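Local coordinates for protein MB2760 (Mycobacterium tuberculosis, PDB 2BNG) that hydrolyses long or bulky lipophilic epoxides, such as 9,10-epoxystearic acid and cholesterol 5,6-oxide, to diols in vitro, its physiological substrates being still unidentified, at residues Arg70-His78 against Glu90-Arg101; Phe33-Leu44 against Gly56-Arg65. All coordinates share one frame; numbering follows the deposited sequence.

The two contacts come one after the other along the chain: interaction 2 (33-44 with 56-65) closes before interaction 1 (70-78 with 90-101) opens, and helix 57-65 is followed directly by strand 72-83. Their centres lie about 19 Å apart within one limonene-1,2-epoxide hydrolase domain of the NTF2 clan. Interaction 2 packs two short helices against each other; interaction 1 is a hairpin at one margin, within the chain, of the six-stranded mixed sheet and carries Asp93 of the active site. They meet where Phe73 CZ packs 4.3 Å from Leu64 CD2, and helix 13-30 touches side chains of both, joining the helical pair to the catalytic sheet.

Interaction 1: Arg70-His78 against Glu90-Arg101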
loop_
_atom_site.group_PDB
_atom_site.type_symbol
_atom_site.label_atom_id
_atom_site.label_comp_id
_atom_site.label_asym_id
_atom_site.label_seq_id
_atom_site.Cartn_x
_atom_site.Cartn_y
_atom_site.Cartn_z
ATOM N N ARG C 70 -33.044 23.693 25.129
ATOM C CA ARG C 70 -32.891 24.950 25.877
ATOM C C ARG C 70 -31.466 25.313 26.131
ATOM O O ARG C 70 -31.080 26.464 26.041
ATOM C CB ARG C 70 -33.527 24.839 27.244
ATOM C CG ARG C 70 -34.943 25.013 27.203
ATOM C CD ARG C 70 -35.557 23.874 27.733
ATOM N NE ARG C 70 -36.962 24.065 28.035
ATOM C CZ ARG C 70 -37.956 23.981 27.149
ATOM N NH1 ARG C 70 -37.730 23.756 25.856
ATOM N NH2 ARG C 70 -39.200 24.133 27.562
ATOM N N VAL C 71 -30.693 24.326 26.530
ATOM C CA VAL C 71 -29.269 24.523 26.645
ATOM C C VAL C 71 -28.536 23.322 26.055
ATOM O O VAL C 71 -28.785 22.183 26.446
ATOM C CB VAL C 71 -28.854 24.869 28.109
ATOM C CG1 VAL C 71 -29.649 24.097 29.082
ATOM C CG2 VAL C 71 -27.380 24.636 28.340
ATOM N N GLY C 72 -27.662 23.586 25.090
ATOM C CA GLY C 72 -26.807 22.547 24.520
ATOM C C GLY C 72 -25.489 22.481 25.274
ATOM O O GLY C 72 -25.074 23.462 25.910
ATOM N N PHE C 73 -24.828 21.329 25.212
ATOM C CA PHE C 73 -23.520 21.192 25.830
ATOM C C PHE C 73 -22.480 20.799 24.807
ATOM O O PHE C 73 -22.760 20.011 23.920
ATOM C CB PHE C 73 -23.540 20.144 26.967
ATOM C CG PHE C 73 -24.759 20.223 27.866
ATOM C CD1 PHE C 73 -24.983 21.337 28.659
ATOM C CD2 PHE C 73 -25.661 19.158 27.935
ATOM C CE1 PHE C 73 -26.095 21.405 29.495
ATOM C CE2 PHE C 73 -26.789 19.213 28.768
ATOM C CZ PHE C 73 -27.002 20.339 29.546
ATOM N N GLU C 74 -21.284 21.364 24.940
ATOM C CA GLU C 74 -20.109 20.838 24.261
ATOM C C GLU C 74 -19.023 20.465 25.276
ATOM O O GLU C 74 -18.887 21.091 26.350
ATOM C CB GLU C 74 -19.593 21.790 23.183
ATOM C CG GLU C 74 -20.502 21.833 21.939
ATOM C CD GLU C 74 -20.091 22.882 20.916
ATOM O OE1 GLU C 74 -18.919 23.339 20.930
ATOM O OE2 GLU C 74 -20.937 23.254 20.073
ATOM N N VAL C 75 -18.286 19.408 24.959
ATOM C CA VAL C 75 -17.254 18.924 25.844
ATOM C C VAL C 75 -16.069 18.532 24.999
ATOM O O VAL C 75 -16.178 17.786 24.042
ATOM C CB VAL C 75 -17.710 17.726 26.713
ATOM C CG1 VAL C 75 -16.576 17.292 27.657
ATOM C CG2 VAL C 75 -18.972 18.085 27.532
ATOM N N LYS C 76 -14.927 19.082 25.344
ATOM C CA LYS C 76 -13.714 18.710 24.700
ATOM C C LYS C 76 -12.781 18.273 25.828
ATOM O O LYS C 76 -12.480 19.055 26.739
ATOM C CB LYS C 76 -13.215 19.905 23.900
ATOM C CG LYS C 76 -11.817 19.830 23.406
ATOM C CD LYS C 76 -11.604 18.777 22.413
ATOM C CE LYS C 76 -10.381 19.139 21.561
ATOM N NZ LYS C 76 -9.443 18.044 21.365
ATOM N N ILE C 77 -12.384 16.998 25.793
ATOM C CA ILE C 77 -11.498 16.436 26.810
ATOM C C ILE C 77 -10.068 16.563 26.303
ATOM O O ILE C 77 -9.742 16.015 25.261
ATOM C CB ILE C 77 -11.845 14.934 27.111
ATOM C CG1 ILE C 77 -13.349 14.762 27.423
ATOM C CG2 ILE C 77 -10.944 14.392 28.251
ATOM C CD1 ILE C 77 -13.838 13.279 27.475
ATOM N N HIS C 78 -9.231 17.301 27.023
ATOM C CA HIS C 78 -7.815 17.455 26.659
ATOM C C HIS C 78 -6.941 16.324 27.204
ATOM O O HIS C 78 -6.031 15.854 26.525
ATOM C CB HIS C 78 -7.277 18.805 27.143
ATOM C CG HIS C 78 -8.122 19.975 26.730
ATOM N ND1 HIS C 78 -8.203 20.419 25.422
ATOM C CD2 HIS C 78 -8.923 20.795 27.455
ATOM C CE1 HIS C 78 -9.029 21.448 25.358
ATOM N NE2 HIS C 78 -9.482 21.694 26.577
ATOM N N GLU C 90 -9.470 16.738 32.226
ATOM C CA GLU C 90 -9.171 18.155 31.965
ATOM C C GLU C 90 -9.912 18.521 30.690
ATOM O O GLU C 90 -9.646 17.941 29.630
ATOM C CB GLU C 90 -7.662 18.410 31.806
ATOM C CG GLU C 90 -7.301 19.894 31.608
ATOM C CD GLU C 90 -5.898 20.153 31.005
ATOM O OE1 GLU C 90 -5.313 19.275 30.329
ATOM O OE2 GLU C 90 -5.374 21.270 31.190
ATOM N N ARG C 91 -10.870 19.437 30.789
ATOM C CA ARG C 91 -11.764 19.727 29.675
ATOM C C ARG C 91 -11.963 21.212 29.420
ATOM O O ARG C 91 -11.641 22.069 30.250
ATOM C CB ARG C 91 -13.165 19.081 29.862
ATOM C CG ARG C 91 -13.250 17.971 30.864
ATOM C CD ARG C 91 -14.517 17.173 30.755
ATOM N NE ARG C 91 -15.734 17.872 31.143
ATOM C CZ ARG C 91 -16.358 17.744 32.323
ATOM N NH1 ARG C 91 -15.868 16.949 33.284
ATOM N NH2 ARG C 91 -17.510 18.414 32.551
ATOM N N THR C 92 -12.503 21.493 28.241
ATOM C CA THR C 92 -13.167 22.746 27.942
ATOM C C THR C 92 -14.630 22.390 27.685
ATOM O O THR C 92 -14.935 21.504 26.889
ATOM C CB THR C 92 -12.565 23.430 26.706
ATOM O OG1 THR C 92 -11.155 23.644 26.906
ATOM C CG2 THR C 92 -13.210 24.769 26.482
ATOM N N ASP C 93 -15.530 23.056 28.396
ATOM C CA ASP C 93 -16.960 22.854 28.207
ATOM C C ASP C 93 -17.543 24.119 27.584
ATOM O O ASP C 93 -16.946 25.190 27.653
ATOM C CB ASP C 93 -17.651 22.569 29.558
ATOM C CG ASP C 93 -17.447 21.122 30.057
ATOM O OD1 ASP C 93 -18.266 20.679 30.892
ATOM O OD2 ASP C 93 -16.487 20.422 29.637
ATOM N N ALA C 94 -18.720 23.997 26.999
ATOM C CA ALA C 94 -19.477 25.149 26.545
ATOM C C ALA C 94 -20.956 24.928 26.819
ATOM O O ALA C 94 -21.462 23.838 26.575
ATOM C CB ALA C 94 -19.236 25.376 25.064
ATOM N N LEU C 95 -21.632 25.950 27.349
ATOM C CA LEU C 95 -23.096 25.944 27.421
ATOM C C LEU C 95 -23.618 26.873 26.335
ATOM O O LEU C 95 -23.102 27.981 26.160
ATOM C CB LEU C 95 -23.622 26.346 28.809
ATOM C CG LEU C 95 -23.078 25.581 30.040
ATOM C CD1 LEU C 95 -23.592 26.242 31.320
ATOM C CD2 LEU C 95 -23.391 24.083 30.040
ATOM N N ILE C 96 -24.617 26.406 25.592
ATOM C CA ILE C 96 -25.181 27.135 24.462
ATOM C C ILE C 96 -26.643 27.346 24.733
ATOM O O ILE C 96 -27.371 26.384 24.926
ATOM C CB ILE C 96 -25.115 26.317 23.133
ATOM C CG1 ILE C 96 -23.894 25.368 23.110
ATOM C CG2 ILE C 96 -25.321 27.209 21.929
ATOM C CD1 ILE C 96 -22.745 25.669 22.321
ATOM N N ILE C 97 -27.069 28.605 24.736
ATOM C CA ILE C 97 -28.463 28.975 24.905
ATOM C C ILE C 97 -28.764 29.891 23.730
ATOM O O ILE C 97 -28.347 31.061 23.711
ATOM C CB ILE C 97 -28.690 29.696 26.259
ATOM C CG1 ILE C 97 -28.234 28.805 27.419
ATOM C CG2 ILE C 97 -30.169 30.083 26.450
ATOM C CD1 ILE C 97 -27.619 29.555 28.547
ATOM N N GLY C 98 -29.460 29.338 22.731
ATOM C CA GLY C 98 -29.641 29.993 21.446
ATOM C C GLY C 98 -28.308 30.450 20.864
ATOM O O GLY C 98 -27.387 29.625 20.684
ATOM N N PRO C 99 -28.175 31.775 20.595
ATOM C CA PRO C 99 -26.957 32.292 19.947
ATOM C C PRO C 99 -25.867 32.633 20.954
ATOM O O PRO C 99 -24.758 32.973 20.550
ATOM C CB PRO C 99 -27.439 33.568 19.254
ATOM C CG PRO C 99 -28.602 34.070 20.145
ATOM C CD PRO C 99 -29.154 32.852 20.892
ATOM N N LEU C 100 -26.187 32.549 22.246
ATOM C CA LEU C 100 -25.208 32.767 23.309
ATOM C C LEU C 100 -24.392 31.501 23.608
ATOM O O LEU C 100 -24.950 30.454 23.954
ATOM C CB LEU C 100 -25.911 33.260 24.582
ATOM C CG LEU C 100 -25.031 33.458 25.821
ATOM C CD1 LEU C 100 -23.936 34.545 25.576
ATOM C CD2 LEU C 100 -25.872 33.748 27.089
ATOM N N ARG C 101 -23.071 31.599 23.473
ATOM C CA ARG C 101 -22.188 30.488 23.790
ATOM C C ARG C 101 -21.214 30.888 24.882
ATOM O O ARG C 101 -20.498 31.884 24.747
ATOM C CB ARG C 101 -21.431 30.044 22.545
ATOM C CG ARG C 101 -20.303 29.065 22.807
ATOM C CD ARG C 101 -19.507 28.877 21.539
ATOM N NE ARG C 101 -18.574 27.781 21.709
ATOM C CZ ARG C 101 -18.841 26.530 21.365
ATOM N NH1 ARG C 101 -20.004 26.245 20.800
ATOM N NH2 ARG C 101 -17.949 25.564 21.598
#
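Strand 72-77 runs antiparallel to strand 90-97, their axes 4.7 Å apart at closest approach and their directions 169° apart. Gly72, Glu74 and Lys76 form hydrogen-bonded pairs with Ile96, Ala94 and Thr92, while Phe73, Val75 and Ile77 face Leu95, Asp93 and Arg91 in the non-hydrogen-bonded pairs. After the type II' turn Ile97-Leu100 the chain comes back, and Arg101 reaches under Ala94, whose CB lies over one face of the guanidinium, to Glu74. Arg101 NH2 meets Glu74 OE1 at 2.5 Å in the guanidinium plane but from above the carboxylate, the two planes being 56° apart; NH1 adds weak bonds to both oxygens. Glu74 CG lies beside the backbone N (chi1 -73°) and the chain is extended beyond it, which brings the carboxylate out over the sheet toward Arg101, whose extended chain comes in past Ala94. Farther along this face, His78 NE2 and Thr92 OG1 lie 2.6 Å apart in a nearly straight hydrogen bond within the imidazole plane. The other face is apolar at one end, where Leu95 CD2 touches the edge of the Phe73 ring, 3.5 Å from CD1. At the other end Arg91 grips Asp93 side-on: NE bonds to OD2 on its syn lone pair at 3.1 Å, and NH2 to OD1 at 2.9 Å. Val75 CG1 packs 3.6 Å from Arg91 NE and also touches Asp93 OD2. Arg91 NH2 forms a second salt bridge, to Asp122, so one arginine ties together the proton donor Asp93 and the proton acceptor Asp122, the Asp-Arg-Asp arrangement of the limonene-1,2-epoxide hydrolase active site.

Interaction 2: Phe33-Leu44 against Gly56-Arg65; sequences FDTVDAALGDDL and GGRRTATLLR
Arg65 NH2 is held by two carboxylates of helix 33-39, bonding to Asp37 OD2 at 2.7 Å and to Asp34 OD2 at 3.0 Å. Both oxygens lie in the guanidinium plane; the bond to Asp34 is nearly straight (174°), that to Asp37 more bent. Arg65 starts out extended and bends at chi3 (-68°), bringing its guanidinium back across Phe33, whose CB sits over the centre of the flat group, 3.5 Å from CZ. The base of the same arginine covers the aromatic ring: Arg65 CA stands 3.7 Å from the Phe33 ring centroid in a CH-pi contact over the face. Farther along the antiparallel helices, Ala61 CB comes tightly against Asp37 OD1 (3.0 Å), and Leu40 CD1 touches both Ala61 CB and Thr60 CG2. Leu44 CD2 reaches Thr60 from the adjoining strand. At the start of helix 57-65 the grip passes to the backbone. Gly56, the N-cap, donates its N to Leu44 O at 2.7 Å in the carbonyl plane. Gly57 N bonds to Asp42 O from well above that carbonyl's plane, and a water joins the same oxygen to Arg58 N. Gly57 presses its CA 3.2 Å from Gly41 O, a closeness that depends on the lack of a side chain. Thr60 N and OG1 approach Gly56 O from opposite faces of its plane. Charge thus ties the end of helix 57-65 to helix 33-39 and backbone bonds tie its start to the turn at 41-44, with Leu40, Val36 and Leu64 packing between; the shared arginine probably favours deprotonated Asp34 and Asp37, and the two bonds limit its guanidinium's rotation.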
loop_
_atom_site.group_PDB
_atom_site.type_symbol
_atom_site.label_atom_id
_atom_site.label_comp_id
_atom_site.label_asym_id
_atom_site.label_seq_id
_atom_site.Cartn_x
_atom_site.Cartn_y
_atom_site.Cartn_z
ATOM N N PHE C 33 -29.764 10.464 25.155
ATOM C CA PHE C 33 -30.232 10.448 26.548
ATOM C C PHE C 33 -30.436 9.067 27.113
ATOM O O PHE C 33 -30.400 8.879 28.330
ATOM C CB PHE C 33 -31.446 11.359 26.755
ATOM C CG PHE C 33 -31.107 12.813 26.657
ATOM C CD1 PHE C 33 -30.242 13.396 27.584
ATOM C CD2 PHE C 33 -31.614 13.592 25.626
ATOM C CE1 PHE C 33 -29.911 14.729 27.500
ATOM C CE2 PHE C 33 -31.281 14.936 25.526
ATOM C CZ PHE C 33 -30.426 15.508 26.462
ATOM N N ASP C 34 -30.610 8.090 26.235
ATOM C CA ASP C 34 -30.671 6.715 26.687
ATOM C C ASP C 34 -29.301 6.183 27.150
ATOM O O ASP C 34 -29.228 5.409 28.117
ATOM C CB ASP C 34 -31.271 5.812 25.622
ATOM C CG ASP C 34 -32.693 6.194 25.269
ATOM O OD1 ASP C 34 -33.248 5.604 24.351
ATOM O OD2 ASP C 34 -33.276 7.094 25.873
ATOM N N THR C 35 -28.226 6.597 26.480
ATOM C CA THR C 35 -26.877 6.312 26.973
ATOM C C THR C 35 -26.577 7.061 28.282
ATOM O O THR C 35 -25.938 6.512 29.180
ATOM C CB THR C 35 -25.816 6.620 25.904
ATOM O OG1 THR C 35 -26.086 5.826 24.744
ATOM C CG2 THR C 35 -24.407 6.337 26.403
ATOM N N VAL C 36 -27.036 8.306 28.390
ATOM C CA VAL C 36 -26.913 9.059 29.642
ATOM C C VAL C 36 -27.602 8.298 30.802
ATOM O O VAL C 36 -27.031 8.129 31.884
ATOM C CB VAL C 36 -27.475 10.487 29.504
ATOM C CG1 VAL C 36 -27.667 11.129 30.885
ATOM C CG2 VAL C 36 -26.564 11.325 28.588
ATOM N N ASP C 37 -28.816 7.819 30.548
ATOM C CA ASP C 37 -29.561 6.968 31.490
ATOM C C ASP C 37 -28.866 5.684 31.907
ATOM O O ASP C 37 -28.858 5.327 33.082
ATOM C CB ASP C 37 -30.905 6.564 30.892
ATOM C CG ASP C 37 -31.927 7.632 31.041
ATOM O OD1 ASP C 37 -31.893 8.333 32.070
ATOM O OD2 ASP C 37 -32.763 7.796 30.138
ATOM N N ALA C 38 -28.317 4.972 30.936
ATOM C CA ALA C 38 -27.563 3.759 31.219
ATOM C C ALA C 38 -26.258 4.046 31.982
ATOM O O ALA C 38 -25.816 3.207 32.771
ATOM C CB ALA C 38 -27.276 3.013 29.933
ATOM N N ALA C 39 -25.659 5.225 31.762
ATOM C CA ALA C 39 -24.334 5.541 32.312
ATOM C C ALA C 39 -24.361 5.908 33.797
ATOM O O ALA C 39 -23.358 5.747 34.488
ATOM C CB ALA C 39 -23.673 6.652 31.513
ATOM N N LEU C 40 -25.497 6.390 34.303
ATOM C CA LEU C 40 -25.510 6.978 35.651
ATOM C C LEU C 40 -26.058 6.014 36.682
ATOM O O LEU C 40 -27.172 5.530 36.555
ATOM C CB LEU C 40 -26.291 8.298 35.685
ATOM C CG LEU C 40 -25.810 9.443 34.780
ATOM C CD1 LEU C 40 -26.741 10.659 34.903
ATOM C CD2 LEU C 40 -24.357 9.831 35.062
ATOM N N GLY C 41 -25.261 5.730 37.705
ATOM C CA GLY C 41 -25.678 4.846 38.771
ATOM C C GLY C 41 -26.850 5.407 39.565
ATOM O O GLY C 41 -26.996 6.624 39.712
ATOM N N ASP C 42 -27.680 4.510 40.088
ATOM C CA ASP C 42 -28.824 4.891 40.924
ATOM C C ASP C 42 -28.491 5.819 42.093
ATOM O O ASP C 42 -29.258 6.724 42.390
ATOM C CB ASP C 42 -29.571 3.658 41.420
ATOM C CG ASP C 42 -30.436 3.028 40.333
ATOM O OD1 ASP C 42 -30.938 1.898 40.542
ATOM O OD2 ASP C 42 -30.620 3.650 39.263
ATOM N N ASP C 43 -27.337 5.622 42.720
ATOM C CA ASP C 43 -26.911 6.494 43.807
ATOM C C ASP C 43 -25.852 7.530 43.440
ATOM O O ASP C 43 -25.067 7.958 44.291
ATOM C CB ASP C 43 -26.459 5.667 44.979
ATOM C CG ASP C 43 -27.621 5.012 45.679
ATOM O OD1 ASP C 43 -27.545 4.859 46.901
ATOM O OD2 ASP C 43 -28.640 4.657 45.051
ATOM N N LEU C 44 -25.853 7.951 42.179
ATOM C CA LEU C 44 -25.020 9.052 41.736
ATOM C C LEU C 44 -25.087 10.236 42.690
ATOM O O LEU C 44 -26.182 10.648 43.104
ATOM C CB LEU C 44 -25.451 9.511 40.345
ATOM C CG LEU C 44 -24.711 10.712 39.753
ATOM C CD1 LEU C 44 -23.241 10.384 39.394
ATOM C CD2 LEU C 44 -25.480 11.233 38.541
ATOM N N GLY C 56 -28.843 11.002 43.037
ATOM C CA GLY C 56 -29.676 10.058 42.320
ATOM C C GLY C 56 -29.505 10.162 40.827
ATOM O O GLY C 56 -29.722 11.225 40.252
ATOM N N GLY C 57 -29.118 9.045 40.215
ATOM C CA GLY C 57 -28.901 8.960 38.781
ATOM C C GLY C 57 -30.122 9.281 37.939
ATOM O O GLY C 57 -30.031 9.979 36.939
ATOM N N ARG C 58 -31.270 8.777 38.345
ATOM C CA ARG C 58 -32.516 9.071 37.629
ATOM C C ARG C 58 -33.006 10.480 37.668
ATOM O O ARG C 58 -33.555 10.978 36.692
ATOM C CB ARG C 58 -33.622 8.284 38.219
ATOM C CG ARG C 58 -33.505 6.994 37.777
ATOM C CD ARG C 58 -34.313 6.308 38.652
ATOM N NE ARG C 58 -33.986 5.014 38.380
ATOM C CZ ARG C 58 -34.172 4.611 37.184
ATOM N NH1 ARG C 58 -34.691 5.426 36.276
ATOM N NH2 ARG C 58 -33.846 3.413 36.951
ATOM N N ARG C 59 -32.862 11.098 38.821
ATOM C CA ARG C 59 -33.237 12.466 38.942
ATOM C C ARG C 59 -32.302 13.353 38.105
ATOM O O ARG C 59 -32.777 14.283 37.451
ATOM C CB ARG C 59 -33.256 12.843 40.412
ATOM C CG ARG C 59 -33.560 14.269 40.661
ATOM C CD ARG C 59 -34.235 14.423 41.981
ATOM N NE ARG C 59 -33.653 15.503 42.744
ATOM C CZ ARG C 59 -33.333 15.434 44.032
ATOM N NH1 ARG C 59 -33.560 14.369 44.737
ATOM N NH2 ARG C 59 -32.805 16.450 44.639
ATOM N N THR C 60 -30.996 13.044 38.112
ATOM C CA THR C 60 -30.011 13.780 37.294
ATOM C C THR C 60 -30.227 13.528 35.797
ATOM O O THR C 60 -30.195 14.468 34.989
ATOM C CB THR C 60 -28.555 13.425 37.689
ATOM O OG1 THR C 60 -28.335 13.794 39.054
ATOM C CG2 THR C 60 -27.539 14.148 36.799
ATOM N N ALA C 61 -30.462 12.258 35.453
ATOM C CA ALA C 61 -30.708 11.843 34.076
ATOM C C ALA C 61 -31.901 12.564 33.449
ATOM O O ALA C 61 -31.798 13.034 32.309
ATOM C CB ALA C 61 -30.868 10.347 33.981
ATOM N N THR C 62 -33.016 12.677 34.183
ATOM C CA THR C 62 -34.185 13.354 33.603
ATOM C C THR C 62 -34.058 14.883 33.636
ATOM O O THR C 62 -34.600 15.574 32.768
ATOM C CB THR C 62 -35.596 12.842 34.114
ATOM O OG1 THR C 62 -35.777 13.142 35.487
ATOM C CG2 THR C 62 -35.717 11.372 34.012
ATOM N N LEU C 63 -33.314 15.405 34.607
ATOM C CA LEU C 63 -32.967 16.830 34.601
ATOM C C LEU C 63 -32.224 17.202 33.314
ATOM O O LEU C 63 -32.579 18.178 32.635
ATOM C CB LEU C 63 -32.092 17.174 35.799
ATOM C CG LEU C 63 -32.089 18.651 36.143
ATOM C CD1 LEU C 63 -33.391 19.043 36.827
ATOM C CD2 LEU C 63 -30.927 18.963 37.044
ATOM N N LEU C 64 -31.201 16.404 32.994
ATOM C CA LEU C 64 -30.410 16.600 31.797
ATOM C C LEU C 64 -31.235 16.401 30.534
ATOM O O LEU C 64 -31.164 17.210 29.603
ATOM C CB LEU C 64 -29.191 15.676 31.794
ATOM C CG LEU C 64 -28.112 15.997 32.841
ATOM C CD1 LEU C 64 -27.095 14.868 32.904
ATOM C CD2 LEU C 64 -27.429 17.350 32.602
ATOM N N ARG C 65 -32.039 15.342 30.511
ATOM C CA ARG C 65 -32.943 15.108 29.399
ATOM C C ARG C 65 -33.848 16.312 29.153
ATOM O O ARG C 65 -34.099 16.685 28.004
ATOM C CB ARG C 65 -33.771 13.840 29.617
ATOM C CG ARG C 65 -34.710 13.502 28.460
ATOM C CD ARG C 65 -35.608 12.300 28.787
ATOM N NE ARG C 65 -34.818 11.067 28.884
ATOM C CZ ARG C 65 -34.562 10.244 27.864
ATOM N NH1 ARG C 65 -35.041 10.509 26.647
ATOM N NH2 ARG C 65 -33.819 9.149 28.060
HETATM O O HOH W 1 -31.699 7.265 41.113
#